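Local coordinates for protein putative mandelate racemase (Bordetella bronchiseptica, PDB 3OZY) that is of unknown function but belongs to the mandelate racemase branch of the enolase superfamily and binds magnesium and m-xylarate, probably acting on an acid sugar, at residues F328-D331 with L337-R340; N307-V312 with A342-K347; E236-L241 with N263-N268; Y257-F262 with I284-A289; D157-W162 with R186-R191. All blocks are in the same frame, centred on the assembly; numbering follows the deposited sequence. Where two conformers were deposited one is given.

Interaction 1 (F328-D331 with L337-R340)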
# COMPACT_ATOMS: atom_id res chain seq x y z
N PHE A 328 12.54 23.54 -1.43
CA PHE A 328 11.31 23.21 -2.14
C PHE A 328 11.58 22.61 -3.51
O PHE A 328 12.15 23.26 -4.38
CB PHE A 328 10.42 24.44 -2.29
CG PHE A 328 9.09 24.12 -2.91
CD1 PHE A 328 8.13 23.47 -2.15
CD2 PHE A 328 8.83 24.39 -4.24
CE1 PHE A 328 6.91 23.13 -2.70
CE2 PHE A 328 7.61 24.05 -4.79
CZ PHE A 328 6.65 23.42 -4.02
N GLU A 329 11.13 21.37 -3.71
CA GLU A 329 11.41 20.64 -4.95
C GLU A 329 10.71 21.25 -6.16
O GLU A 329 9.49 21.42 -6.17
CB GLU A 329 11.02 19.17 -4.80
CG GLU A 329 11.34 18.35 -6.04
CD GLU A 329 11.20 16.85 -5.83
OE1 GLU A 329 10.31 16.41 -5.06
OE2 GLU A 329 11.98 16.10 -6.46
N TRP A 330 11.49 21.56 -7.20
CA TRP A 330 10.94 22.08 -8.44
C TRP A 330 11.46 21.29 -9.65
O TRP A 330 12.63 21.41 -10.02
CB TRP A 330 11.23 23.58 -8.62
CG TRP A 330 10.33 24.15 -9.68
CD1 TRP A 330 10.46 23.99 -11.03
CD2 TRP A 330 9.14 24.93 -9.48
NE1 TRP A 330 9.42 24.62 -11.68
CE2 TRP A 330 8.60 25.21 -10.75
CE3 TRP A 330 8.50 25.43 -8.34
CZ2 TRP A 330 7.44 25.96 -10.92
CZ3 TRP A 330 7.34 26.18 -8.51
CH2 TRP A 330 6.82 26.43 -9.79
N ASP A 331 10.58 20.51 -10.25
CA ASP A 331 10.87 19.69 -11.43
C ASP A 331 11.33 20.57 -12.59
O ASP A 331 10.56 21.39 -13.10
CB ASP A 331 9.56 18.97 -11.82
CG ASP A 331 9.67 18.04 -13.02
OD1 ASP A 331 10.70 18.00 -13.72
OD2 ASP A 331 8.66 17.33 -13.27
N LEU A 337 3.22 19.13 -18.19
CA LEU A 337 2.32 19.32 -17.05
C LEU A 337 2.82 20.37 -16.07
O LEU A 337 2.07 20.81 -15.19
CB LEU A 337 2.05 17.99 -16.35
CG LEU A 337 1.50 16.89 -17.25
CD1 LEU A 337 1.46 15.58 -16.47
CD2 LEU A 337 0.12 17.24 -17.82
N MET A 338 4.08 20.79 -16.23
CA MET A 338 4.65 21.87 -15.43
C MET A 338 4.54 23.23 -16.10
O MET A 338 4.78 24.27 -15.47
CB MET A 338 6.13 21.60 -15.14
CG MET A 338 6.37 20.54 -14.09
SD MET A 338 5.81 21.02 -12.44
CE MET A 338 6.99 22.33 -12.08
N THR A 339 4.22 23.25 -17.39
CA THR A 339 4.26 24.51 -18.14
C THR A 339 2.94 24.89 -18.78
O THR A 339 2.62 26.08 -18.87
CB THR A 339 5.32 24.45 -19.27
OG1 THR A 339 5.04 23.36 -20.14
CG2 THR A 339 6.73 24.29 -18.69
N ARG A 340 2.17 23.91 -19.24
CA ARG A 340 1.02 24.20 -20.09
C ARG A 340 -0.35 23.84 -19.51
O ARG A 340 -1.39 24.16 -20.09
CB ARG A 340 1.20 23.52 -21.45
CG ARG A 340 2.31 24.14 -22.29
CD ARG A 340 2.71 23.25 -23.47
NE ARG A 340 1.59 22.99 -24.36
CZ ARG A 340 1.59 22.07 -25.32
NH1 ARG A 340 2.66 21.31 -25.50
NH2 ARG A 340 0.52 21.90 -26.08
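M338 meets W330 and D331 where the last parallel strand of the beta-alpha barrel, 328-331, runs out toward the loop that follows it. This is the barrel of the enolase superfamily. All three touching residues are buried.

The main interaction is apolar, a methyl group set on an indole face. M338 presents its terminal methyl, not its sulfur, to the indole. CE lies over one face of W330, 3.2 Å above the ring plane and displaced toward the rim. M338 CE is 3.4 Å from W330 NE1. The methionine chain is bent at both chi2 (-66°) and chi3 (-68°). These two turns fold the methyl back over the ring. The other side chain at the strand end, D331, meets M338 lower down its chain, with D331 OD2 4.0 Å from M338 CG.

The polar groups look elsewhere. D331 OD1 is hydrogen-bonded to T333. D331 OD2 takes a salt bridge from R33 and a hydrogen bond from N335. The buried carboxylate is thus held within the loop and tied to the N-terminal domain, while M338 touches both it and the indole.

V312 of helix 309-321 also packs on both W330 and M338. The loop after the strand is thereby folded back on the barrel. The methyl of M338 also reaches the strand backbone, with M338 CE 3.8 Å from D331 O.

Interaction 2 (N307-V312 with A342-K347)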
# COMPACT_ATOMS: atom_id res chain seq x y z
N ASN A 307 5.60 15.71 -9.94
CA ASN A 307 4.76 15.05 -10.96
C ASN A 307 4.14 16.05 -11.91
O ASN A 307 4.22 15.88 -13.13
CB ASN A 307 3.65 14.17 -10.37
CG ASN A 307 3.06 13.25 -11.42
OD1 ASN A 307 3.70 12.29 -11.83
ND2 ASN A 307 1.85 13.57 -11.90
N ASP A 308 3.51 17.09 -11.38
CA ASP A 308 2.82 18.07 -12.22
C ASP A 308 2.65 19.38 -11.46
O ASP A 308 2.99 19.46 -10.28
CB ASP A 308 1.48 17.51 -12.69
CG ASP A 308 0.58 17.13 -11.52
OD1 ASP A 308 0.13 18.06 -10.82
OD2 ASP A 308 0.33 15.93 -11.30
N ILE A 309 2.13 20.41 -12.11
CA ILE A 309 2.06 21.71 -11.48
C ILE A 309 1.06 21.75 -10.31
O ILE A 309 1.18 22.58 -9.42
CB ILE A 309 1.76 22.83 -12.50
CG1 ILE A 309 2.14 24.21 -11.94
CG2 ILE A 309 0.31 22.79 -12.94
CD1 ILE A 309 3.62 24.40 -11.71
N ILE A 310 0.08 20.85 -10.33
CA ILE A 310 -0.87 20.79 -9.23
C ILE A 310 -0.21 20.20 -7.99
O ILE A 310 -0.37 20.73 -6.89
CB ILE A 310 -2.12 19.99 -9.59
CG1 ILE A 310 -2.81 20.65 -10.80
CG2 ILE A 310 -3.06 19.88 -8.39
CD1 ILE A 310 -4.18 20.09 -11.09
N THR A 311 0.57 19.13 -8.16
CA THR A 311 1.26 18.58 -7.00
C THR A 311 2.26 19.59 -6.45
O THR A 311 2.44 19.71 -5.24
CB THR A 311 1.91 17.19 -7.28
OG1 THR A 311 3.00 17.29 -8.21
CG2 THR A 311 0.90 16.20 -7.83
N VAL A 312 2.92 20.32 -7.34
CA VAL A 312 3.80 21.40 -6.92
C VAL A 312 3.04 22.48 -6.14
O VAL A 312 3.42 22.83 -5.02
CB VAL A 312 4.56 21.99 -8.13
CG1 VAL A 312 5.25 23.32 -7.77
CG2 VAL A 312 5.57 20.97 -8.63
N ALA A 342 -1.55 24.84 -16.45
CA ALA A 342 -2.12 25.92 -15.67
C ALA A 342 -1.36 27.23 -15.82
O ALA A 342 -0.24 27.26 -16.31
CB ALA A 342 -2.20 25.53 -14.20
N SER A 343 -1.99 28.31 -15.36
CA SER A 343 -1.46 29.66 -15.51
C SER A 343 -0.30 29.97 -14.56
O SER A 343 0.35 31.01 -14.70
CB SER A 343 -2.58 30.67 -15.29
OG SER A 343 -3.24 30.45 -14.05
N TYR A 344 -0.04 29.09 -13.60
CA TYR A 344 1.04 29.30 -12.64
C TYR A 344 2.36 28.72 -13.14
O TYR A 344 2.44 27.53 -13.43
CB TYR A 344 0.67 28.70 -11.28
CG TYR A 344 1.77 28.82 -10.25
CD1 TYR A 344 2.12 30.06 -9.72
CD2 TYR A 344 2.46 27.70 -9.82
CE1 TYR A 344 3.14 30.16 -8.78
CE2 TYR A 344 3.46 27.80 -8.88
CZ TYR A 344 3.80 29.03 -8.37
OH TYR A 344 4.81 29.12 -7.44
N ASP A 345 3.39 29.57 -13.21
CA ASP A 345 4.69 29.24 -13.81
C ASP A 345 5.85 29.42 -12.84
O ASP A 345 5.72 30.13 -11.84
CB ASP A 345 4.96 30.16 -15.01
CG ASP A 345 3.94 30.01 -16.11
OD1 ASP A 345 3.34 28.92 -16.22
OD2 ASP A 345 3.73 30.98 -16.86
N LEU A 346 7.00 28.81 -13.15
CA LEU A 346 8.22 29.06 -12.39
C LEU A 346 8.65 30.52 -12.50
O LEU A 346 8.78 31.06 -13.60
CB LEU A 346 9.38 28.18 -12.88
CG LEU A 346 10.75 28.38 -12.22
CD1 LEU A 346 10.73 28.03 -10.73
CD2 LEU A 346 11.80 27.55 -12.94
N LYS A 347 8.86 31.16 -11.35
CA LYS A 347 9.44 32.49 -11.30
C LYS A 347 10.35 32.60 -10.08
O LYS A 347 9.87 32.62 -8.94
CB LYS A 347 8.35 33.56 -11.24
CG LYS A 347 8.88 34.99 -11.24
CD LYS A 347 7.76 36.00 -11.10
CE LYS A 347 6.74 35.86 -12.22
NZ LYS A 347 7.34 36.12 -13.56
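The carboxylate oxygen OD1 of D308 receives two backbone N-H groups at the start of helix 309-321, just ahead of the residue that meets segment 342-347. T311 N donates to D308 OD1 at 2.9 Å, from above the carboxylate plane. The bond from I310 N to the same oxygen is weak. D308 is therefore the N-cap of this helix. Its other oxygen, D308 OD2, takes N307 ND2 at 2.9 Å on the anti side, and S51 also bonds to it. The carboxylate thus binds backbone N-H groups with one oxygen and the side chains of N307 and S51 with the other. The helix dipole would probably stabilise the negative charge.

The capped turn points I309 at the loop 342-347. Its two branches divide the work. CG2 packs on A342, with I309 CG2 3.9 Å from A342 CB. The other branch is anti to the backbone N (chi1 -162°) and goes to Y344. There I309 CD1 lies 4.0 Å from Y344 CD2, approaching the ring obliquely. I309 CG1 rests 3.7 Å from Y344 O.

Helix 309-321 is the last helix of the enolase-type barrel before strand 328-331. The loop runs across its N-terminal end, and Y344 and L346 also touch W330 on that strand. The tyrosine hydroxyl bonds to Q354 O.

Across the two segments the contact is mainly apolar, with one carbonyl oxygen against the isoleucine. A polar cap fixes the helix end, and beside it I309 gives the loop an apolar seat.

Interaction 3 (E236-L241 with N263-N268)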
# COMPACT_ATOMS: atom_id res chain seq x y z
N GLU A 236 15.60 0.30 9.88
CA GLU A 236 16.83 0.20 10.66
C GLU A 236 18.07 0.67 9.89
O GLU A 236 18.96 1.30 10.46
CB GLU A 236 17.02 -1.25 11.16
CG GLU A 236 18.38 -1.58 11.77
CD GLU A 236 18.65 -0.90 13.10
OE1 GLU A 236 17.82 -0.09 13.56
OE2 GLU A 236 19.72 -1.18 13.70
N GLY A 237 18.11 0.39 8.59
CA GLY A 237 19.21 0.88 7.77
C GLY A 237 19.32 2.39 7.80
O GLY A 237 20.42 2.95 7.81
N HIS A 238 18.18 3.07 7.79
CA HIS A 238 18.18 4.53 7.83
C HIS A 238 18.68 5.02 9.19
O HIS A 238 19.41 6.01 9.28
CB HIS A 238 16.78 5.08 7.54
CG HIS A 238 16.34 4.93 6.10
ND1 HIS A 238 15.84 3.75 5.60
CD2 HIS A 238 16.29 5.82 5.09
CE1 HIS A 238 15.51 3.92 4.32
NE2 HIS A 238 15.77 5.17 3.99
N ARG A 239 18.31 4.31 10.26
CA ARG A 239 18.83 4.65 11.57
C ARG A 239 20.36 4.52 11.59
O ARG A 239 21.05 5.38 12.13
CB ARG A 239 18.22 3.77 12.67
CG ARG A 239 18.68 4.20 14.08
CD ARG A 239 18.41 3.12 15.14
NE ARG A 239 19.27 1.96 14.94
CZ ARG A 239 20.57 1.94 15.19
NH1 ARG A 239 21.20 3.02 15.65
NH2 ARG A 239 21.27 0.83 14.96
N ILE A 240 20.87 3.45 10.99
CA ILE A 240 22.32 3.24 10.94
C ILE A 240 23.01 4.41 10.24
O ILE A 240 24.04 4.91 10.71
CB ILE A 240 22.64 1.91 10.25
CG1 ILE A 240 22.18 0.75 11.15
CG2 ILE A 240 24.14 1.79 9.96
CD1 ILE A 240 22.16 -0.61 10.49
N LEU A 241 22.44 4.88 9.13
CA LEU A 241 23.03 6.02 8.42
C LEU A 241 23.00 7.28 9.28
O LEU A 241 23.99 8.00 9.38
CB LEU A 241 22.30 6.27 7.10
CG LEU A 241 22.43 5.16 6.05
CD1 LEU A 241 21.50 5.43 4.87
CD2 LEU A 241 23.88 5.05 5.60
N ASN A 263 5.84 8.18 11.64
CA ASN A 263 5.94 7.92 13.07
C ASN A 263 6.86 6.74 13.33
O ASN A 263 7.69 6.77 14.24
CB ASN A 263 4.55 7.66 13.65
CG ASN A 263 4.60 7.29 15.12
OD1 ASN A 263 4.28 6.15 15.50
ND2 ASN A 263 4.99 8.24 15.96
N ASP A 264 6.76 5.70 12.51
CA ASP A 264 7.65 4.56 12.67
C ASP A 264 9.11 4.95 12.45
O ASP A 264 9.99 4.48 13.16
CB ASP A 264 7.26 3.41 11.74
CG ASP A 264 6.07 2.64 12.25
OD1 ASP A 264 5.77 2.71 13.46
OD2 ASP A 264 5.44 1.95 11.43
N TYR A 265 9.39 5.78 11.45
CA TYR A 265 10.75 6.26 11.25
C TYR A 265 11.23 7.09 12.44
O TYR A 265 12.34 6.91 12.92
CB TYR A 265 10.89 7.04 9.94
CG TYR A 265 11.24 6.19 8.74
CD1 TYR A 265 10.30 5.38 8.12
CD2 TYR A 265 12.53 6.20 8.23
CE1 TYR A 265 10.63 4.60 7.03
CE2 TYR A 265 12.88 5.43 7.14
CZ TYR A 265 11.93 4.64 6.54
OH TYR A 265 12.29 3.87 5.45
N ILE A 266 10.38 8.00 12.90
CA ILE A 266 10.77 8.86 14.02
C ILE A 266 11.04 8.06 15.29
O ILE A 266 12.03 8.30 15.99
CB ILE A 266 9.71 9.95 14.27
CG1 ILE A 266 9.66 10.92 13.09
CG2 ILE A 266 10.00 10.70 15.59
CD1 ILE A 266 8.51 11.88 13.16
N ARG A 267 10.18 7.09 15.58
CA ARG A 267 10.32 6.27 16.79
C ARG A 267 11.57 5.39 16.76
O ARG A 267 12.03 4.89 17.79
CB ARG A 267 9.08 5.39 17.00
CG ARG A 267 7.85 6.16 17.41
CD ARG A 267 6.69 5.22 17.71
NE ARG A 267 6.94 4.40 18.90
CZ ARG A 267 7.10 3.08 18.88
NH1 ARG A 267 7.05 2.42 17.74
NH2 ARG A 267 7.33 2.43 20.02
N ASN A 268 12.11 5.20 15.56
CA ASN A 268 13.34 4.45 15.41
C ASN A 268 14.56 5.32 15.12
O ASN A 268 15.59 4.81 14.69
CB ASN A 268 13.16 3.37 14.35
CG ASN A 268 12.24 2.27 14.82
OD1 ASN A 268 12.65 1.42 15.62
ND2 ASN A 268 10.99 2.28 14.37
O HOH W 1 15.28 0.73 13.87
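H238 holds its imidazole CG anti to the carbonyl carbon (chi1 -71°), and Y265 swings its phenol with chi1 at -90°. These torsions bring the two rings together between helices 235-242 and 258-267. They form an edge-to-face pair, with planes 75° apart and centroids 5.1 Å from each other. The tyrosine gives the edge. Y265 CE2 stands over the face of H238, offset toward the rim and 3.6 Å from H238 CG. The hydroxyl extends along the same face, with Y265 OH 3.4 Å from H238 CE1. Both polar ends are held outside the pair: H238 ND1 bonds to D234 O, and Y265 OH to I232 O.

The two helices are successive outer helices of the beta-alpha barrel, joined through strand 249-252. H238 also packs on I250 of that strand, and Y265 on T252. The ring pair thus sits on the strand that links the helices.

Farther out the contact turns polar. R239 lays its aliphatic chain against the end of helix 258-267, with R239 CG 3.2 Å from N268 O. Its guanidinium turns back to E236 and grips it side-on. NE goes to OE1 and NH2 to OE2, both nearly in the guanidinium plane but well out of the carboxylate plane. N268 ND2 is fixed by D264 O at 2.7 Å. A water donates to E236 OE1 at 2.7 Å and, weakly, to N268 OD1. R267 also forms a salt bridge with E236 of the second subunit.

Interaction 4 (Y257-F262 with I284-A289)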
# COMPACT_ATOMS: atom_id res chain seq x y z
N TYR A 257 3.66 6.30 3.18
CA TYR A 257 2.27 6.76 3.16
C TYR A 257 1.69 6.96 4.55
O TYR A 257 1.83 6.08 5.42
CB TYR A 257 1.41 5.76 2.39
CG TYR A 257 1.78 5.69 0.92
CD1 TYR A 257 1.14 6.50 -0.01
CD2 TYR A 257 2.77 4.82 0.46
CE1 TYR A 257 1.48 6.46 -1.35
CE2 TYR A 257 3.12 4.77 -0.88
CZ TYR A 257 2.46 5.60 -1.78
OH TYR A 257 2.78 5.58 -3.13
N THR A 258 1.00 8.08 4.73
CA THR A 258 0.34 8.50 5.98
C THR A 258 1.33 8.84 7.08
O THR A 258 2.51 8.48 7.04
CB THR A 258 -0.69 7.46 6.54
OG1 THR A 258 0.00 6.45 7.29
CG2 THR A 258 -1.55 6.85 5.44
N ARG A 259 0.81 9.52 8.10
CA ARG A 259 1.62 9.86 9.25
C ARG A 259 2.14 8.62 9.97
O ARG A 259 3.13 8.70 10.70
CB ARG A 259 0.83 10.74 10.22
CG ARG A 259 -0.23 9.99 11.00
CD ARG A 259 -1.13 10.99 11.72
NE ARG A 259 -2.04 11.66 10.79
CZ ARG A 259 -2.85 12.66 11.13
NH1 ARG A 259 -2.85 13.13 12.37
NH2 ARG A 259 -3.66 13.19 10.23
N ASN A 260 1.48 7.48 9.78
CA ASN A 260 1.90 6.25 10.46
C ASN A 260 3.29 5.80 10.03
O ASN A 260 4.08 5.32 10.85
CB ASN A 260 0.89 5.14 10.21
CG ASN A 260 -0.51 5.54 10.59
OD1 ASN A 260 -1.41 5.64 9.75
ND2 ASN A 260 -0.70 5.78 11.87
N ALA A 261 3.59 5.93 8.74
CA ALA A 261 4.90 5.55 8.24
C ALA A 261 5.99 6.41 8.87
O ALA A 261 7.02 5.91 9.33
CB ALA A 261 4.95 5.69 6.72
N PHE A 262 5.74 7.71 8.90
CA PHE A 262 6.73 8.64 9.42
C PHE A 262 6.92 8.50 10.93
O PHE A 262 8.03 8.66 11.44
CB PHE A 262 6.42 10.07 8.96
CG PHE A 262 6.47 10.20 7.47
CD1 PHE A 262 7.68 10.38 6.81
CD2 PHE A 262 5.33 10.04 6.72
CE1 PHE A 262 7.74 10.45 5.42
CE2 PHE A 262 5.37 10.10 5.33
CZ PHE A 262 6.58 10.31 4.67
N ILE A 284 -3.46 17.21 1.41
CA ILE A 284 -3.11 18.37 2.22
C ILE A 284 -3.44 18.09 3.70
O ILE A 284 -2.65 18.40 4.59
CB ILE A 284 -3.84 19.62 1.70
CG1 ILE A 284 -3.14 20.12 0.43
CG2 ILE A 284 -3.90 20.70 2.77
CD1 ILE A 284 -3.88 21.24 -0.31
N THR A 285 -4.59 17.48 3.96
CA THR A 285 -4.99 17.17 5.33
C THR A 285 -3.92 16.35 6.05
O THR A 285 -3.54 16.64 7.19
CB THR A 285 -6.33 16.41 5.33
OG1 THR A 285 -7.30 17.20 4.63
CG2 THR A 285 -6.81 16.13 6.75
N GLU A 286 -3.40 15.33 5.37
CA GLU A 286 -2.42 14.45 5.98
C GLU A 286 -1.02 15.08 6.04
O GLU A 286 -0.31 14.94 7.05
CB GLU A 286 -2.40 13.10 5.25
CG GLU A 286 -1.62 12.00 5.96
CD GLU A 286 -2.29 11.51 7.24
OE1 GLU A 286 -3.38 12.00 7.61
OE2 GLU A 286 -1.69 10.63 7.90
N ALA A 287 -0.62 15.78 4.99
CA ALA A 287 0.68 16.45 5.00
C ALA A 287 0.77 17.49 6.12
O ALA A 287 1.83 17.66 6.72
CB ALA A 287 0.97 17.10 3.65
N LEU A 288 -0.33 18.18 6.41
CA LEU A 288 -0.36 19.13 7.52
C LEU A 288 0.02 18.45 8.82
O LEU A 288 0.80 18.99 9.62
CB LEU A 288 -1.74 19.76 7.67
CG LEU A 288 -2.10 20.83 6.63
CD1 LEU A 288 -3.58 21.16 6.77
CD2 LEU A 288 -1.24 22.07 6.82
N ALA A 289 -0.55 17.27 9.05
CA ALA A 289 -0.30 16.54 10.28
C ALA A 289 1.15 16.05 10.32
O ALA A 289 1.80 16.08 11.37
CB ALA A 289 -1.25 15.37 10.39
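R259 and E286 cross at about a right angle where helix 258-267 meets helix 284-296, two neighbouring outer helices of the enolase-superfamily barrel. Their short segments run roughly parallel, 29° apart and 9.7 Å between axes.

The arginine grips the glutamate side-on. R259 NE donates to E286 OE2 at 3.1 Å, and R259 NH2 donates to E286 OE1 at 2.9 Å. Both bonds are nearly straight and leave in the plane of the guanidinium. They do not arrive in the plane of the carboxylate. The two flat groups are turned 47° from each other, and in these two bonds the guanidinium nitrogens come from above the carboxylate plane.

A third bond comes from the backbone. R259 N donates to the anti lone pair of E286 OE2 at 2.7 Å. OE2 thus has two donors from one residue, and the carboxylate is locked against the first turn of helix 258-267. The chain shapes make this possible. E286 bends at chi2, which carries its carboxylate across to the helix start. R259 CG sits between the backbone N and the carbonyl carbon (chi1 73°), and the chain bends again at chi3. The arginine therefore curls round the carboxylate.

T258 lies beside the same oxygen, with T258 CB 3.6 Å from E286 OE2. W85 of helix 81-97 also packs on E286, which brings the N-terminal domain to this junction. A289 of the other helix packs tightly on the arginine. A289 CB sits over the centre of one guanidinium face, 3.2 Å from R259 CZ.

Interaction 5 (D157-W162 with R186-R191)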
# COMPACT_ATOMS: atom_id res chain seq x y z
N ASP A 157 28.42 20.98 -15.39
CA ASP A 157 27.85 21.92 -16.35
C ASP A 157 26.36 22.10 -16.10
O ASP A 157 25.85 23.22 -16.09
CB ASP A 157 28.03 21.43 -17.79
CG ASP A 157 29.44 21.63 -18.33
OD1 ASP A 157 30.24 22.38 -17.72
OD2 ASP A 157 29.75 21.02 -19.37
N GLU A 158 25.64 20.99 -15.90
CA GLU A 158 24.21 21.11 -15.69
C GLU A 158 23.90 21.85 -14.39
O GLU A 158 23.01 22.70 -14.35
CB GLU A 158 23.50 19.75 -15.74
CG GLU A 158 22.00 19.96 -15.66
CD GLU A 158 21.16 18.73 -15.90
OE1 GLU A 158 21.69 17.67 -16.30
OE2 GLU A 158 19.92 18.87 -15.69
N LEU A 159 24.65 21.55 -13.32
CA LEU A 159 24.45 22.26 -12.06
C LEU A 159 24.68 23.75 -12.24
O LEU A 159 23.87 24.58 -11.81
CB LEU A 159 25.38 21.72 -10.98
CG LEU A 159 25.28 22.44 -9.63
CD1 LEU A 159 23.85 22.36 -9.08
CD2 LEU A 159 26.28 21.86 -8.64
N ALA A 160 25.80 24.11 -12.87
CA ALA A 160 26.10 25.52 -13.11
C ALA A 160 24.99 26.20 -13.91
O ALA A 160 24.66 27.35 -13.64
CB ALA A 160 27.45 25.66 -13.82
N GLY A 161 24.42 25.48 -14.87
CA GLY A 161 23.29 26.00 -15.64
C GLY A 161 22.08 26.33 -14.78
O GLY A 161 21.47 27.38 -14.94
N TRP A 162 21.70 25.42 -13.87
CA TRP A 162 20.55 25.69 -13.01
C TRP A 162 20.82 26.84 -12.03
O TRP A 162 19.94 27.64 -11.74
CB TRP A 162 20.07 24.41 -12.28
CG TRP A 162 19.54 23.41 -13.24
CD1 TRP A 162 20.01 22.14 -13.45
CD2 TRP A 162 18.48 23.60 -14.18
NE1 TRP A 162 19.29 21.53 -14.45
CE2 TRP A 162 18.36 22.41 -14.92
CE3 TRP A 162 17.63 24.67 -14.48
CZ2 TRP A 162 17.40 22.25 -15.93
CZ3 TRP A 162 16.69 24.52 -15.48
CH2 TRP A 162 16.58 23.32 -16.19
N ARG A 186 31.95 15.37 -6.77
CA ARG A 186 33.18 16.12 -6.56
C ARG A 186 33.32 17.23 -7.60
O ARG A 186 33.70 18.35 -7.27
CB ARG A 186 34.40 15.19 -6.54
CG ARG A 186 34.44 14.26 -5.34
CD ARG A 186 35.78 13.54 -5.24
NE ARG A 186 35.68 12.30 -4.47
CZ ARG A 186 35.57 11.09 -5.02
NH1 ARG A 186 35.54 10.97 -6.35
NH2 ARG A 186 35.49 10.02 -4.26
N ALA A 187 33.00 16.93 -8.86
CA ALA A 187 33.11 17.93 -9.91
C ALA A 187 32.09 19.04 -9.71
O ALA A 187 32.38 20.22 -9.91
CB ALA A 187 32.94 17.28 -11.28
N MET A 188 30.87 18.66 -9.33
CA MET A 188 29.81 19.62 -9.06
C MET A 188 30.19 20.61 -7.96
O MET A 188 30.05 21.82 -8.13
CB MET A 188 28.51 18.91 -8.71
CG MET A 188 27.85 18.23 -9.92
SD MET A 188 26.66 16.97 -9.43
CE MET A 188 25.39 17.99 -8.69
N ARG A 189 30.68 20.10 -6.84
CA ARG A 189 31.06 20.95 -5.72
C ARG A 189 32.20 21.90 -6.09
O ARG A 189 32.18 23.08 -5.75
CB ARG A 189 31.43 20.11 -4.50
CG ARG A 189 31.98 20.92 -3.34
CD ARG A 189 30.99 21.95 -2.83
NE ARG A 189 29.87 21.30 -2.14
CZ ARG A 189 28.66 21.83 -2.00
NH1 ARG A 189 28.38 23.02 -2.52
NH2 ARG A 189 27.72 21.17 -1.34
N GLN A 190 33.19 21.37 -6.81
CA GLN A 190 34.31 22.20 -7.23
C GLN A 190 33.85 23.34 -8.13
O GLN A 190 34.33 24.47 -8.03
CB GLN A 190 35.36 21.35 -7.94
CG GLN A 190 36.61 22.13 -8.32
CD GLN A 190 37.70 21.23 -8.87
OE1 GLN A 190 37.43 20.27 -9.59
NE2 GLN A 190 38.95 21.55 -8.54
N ARG A 191 32.90 23.04 -9.01
CA ARG A 191 32.41 24.03 -9.97
C ARG A 191 31.66 25.19 -9.30
O ARG A 191 31.89 26.35 -9.63
CB ARG A 191 31.53 23.35 -11.03
CG ARG A 191 31.01 24.30 -12.10
CD ARG A 191 32.10 24.70 -13.09
NE ARG A 191 32.54 23.56 -13.89
CZ ARG A 191 31.90 23.12 -14.96
NH1 ARG A 191 30.79 23.73 -15.36
NH2 ARG A 191 32.35 22.07 -15.62
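The guanidinium of R191 meets the carboxylate of D157 at its edge, with the acceptor oxygen close to the guanidinium plane. A160 CB approaches the same group obliquely, 4.2 Å from R191 NH1. The carboxylate and guanidinium planes stand 52° apart.

R191 was modelled in two conformers, and the salt bridge is told for the one described here. In it the grip is end-on, and both nitrogens go to a single oxygen. R191 NH1 donates to the anti lone pair of D157 OD1 at 2.8 Å. R191 NH2 donates to D157 OD1 at 3.0 Å, but from well above the carboxylate plane. That second bond is also the more bent, at 138°. R191 reaches its partner by folding: the chain turns at chi2 and again at chi3, which brings the guanidinium to D157, with A160 CB beside it.

Deeper between the helices the contact is apolar. L159 and M188 cross at about a right angle. One branch of the leucine makes the touch, with L159 CD2 3.7 Å from M188 CB. The methionine bends at chi3, and M188 CE also comes to 4.0 Å from L159 CD2.

The segments belong to helices 152-164 and 178-192, the first two outer helices of the beta-alpha barrel. They run 40° apart with 9.2 Å between axes. L159 and M188 both rest on I146 and I198 of the barrel strands.

The chemistry is graded from inside to outside. Buried apolar groups seat the helices on the barrel wall. The salt bridge lies at the exposed rim, where solvent would probably weaken its charge attraction.

From the N terminus, interaction 5 comes first. It closes a loop of helix, strand and helix at the start of the barrel and is complete before the others begin. Interactions 3 and 4 follow and cross, since their segments alternate along the chain. Interaction 3 closes a loop through strand 249-252, interaction 4 one through strand 273-274. Both use helix 258-267, whose start meets helix 284-296 and whose end meets helix 235-242. Both also touch the second subunit. Interaction 2 then opens at helix 309-321 and encloses interaction 1, which lies within its span. These two touch, and L337 O probably bonds to I309 N. Together they bind strand 328-331, helix 309-321 and the loop after the strand.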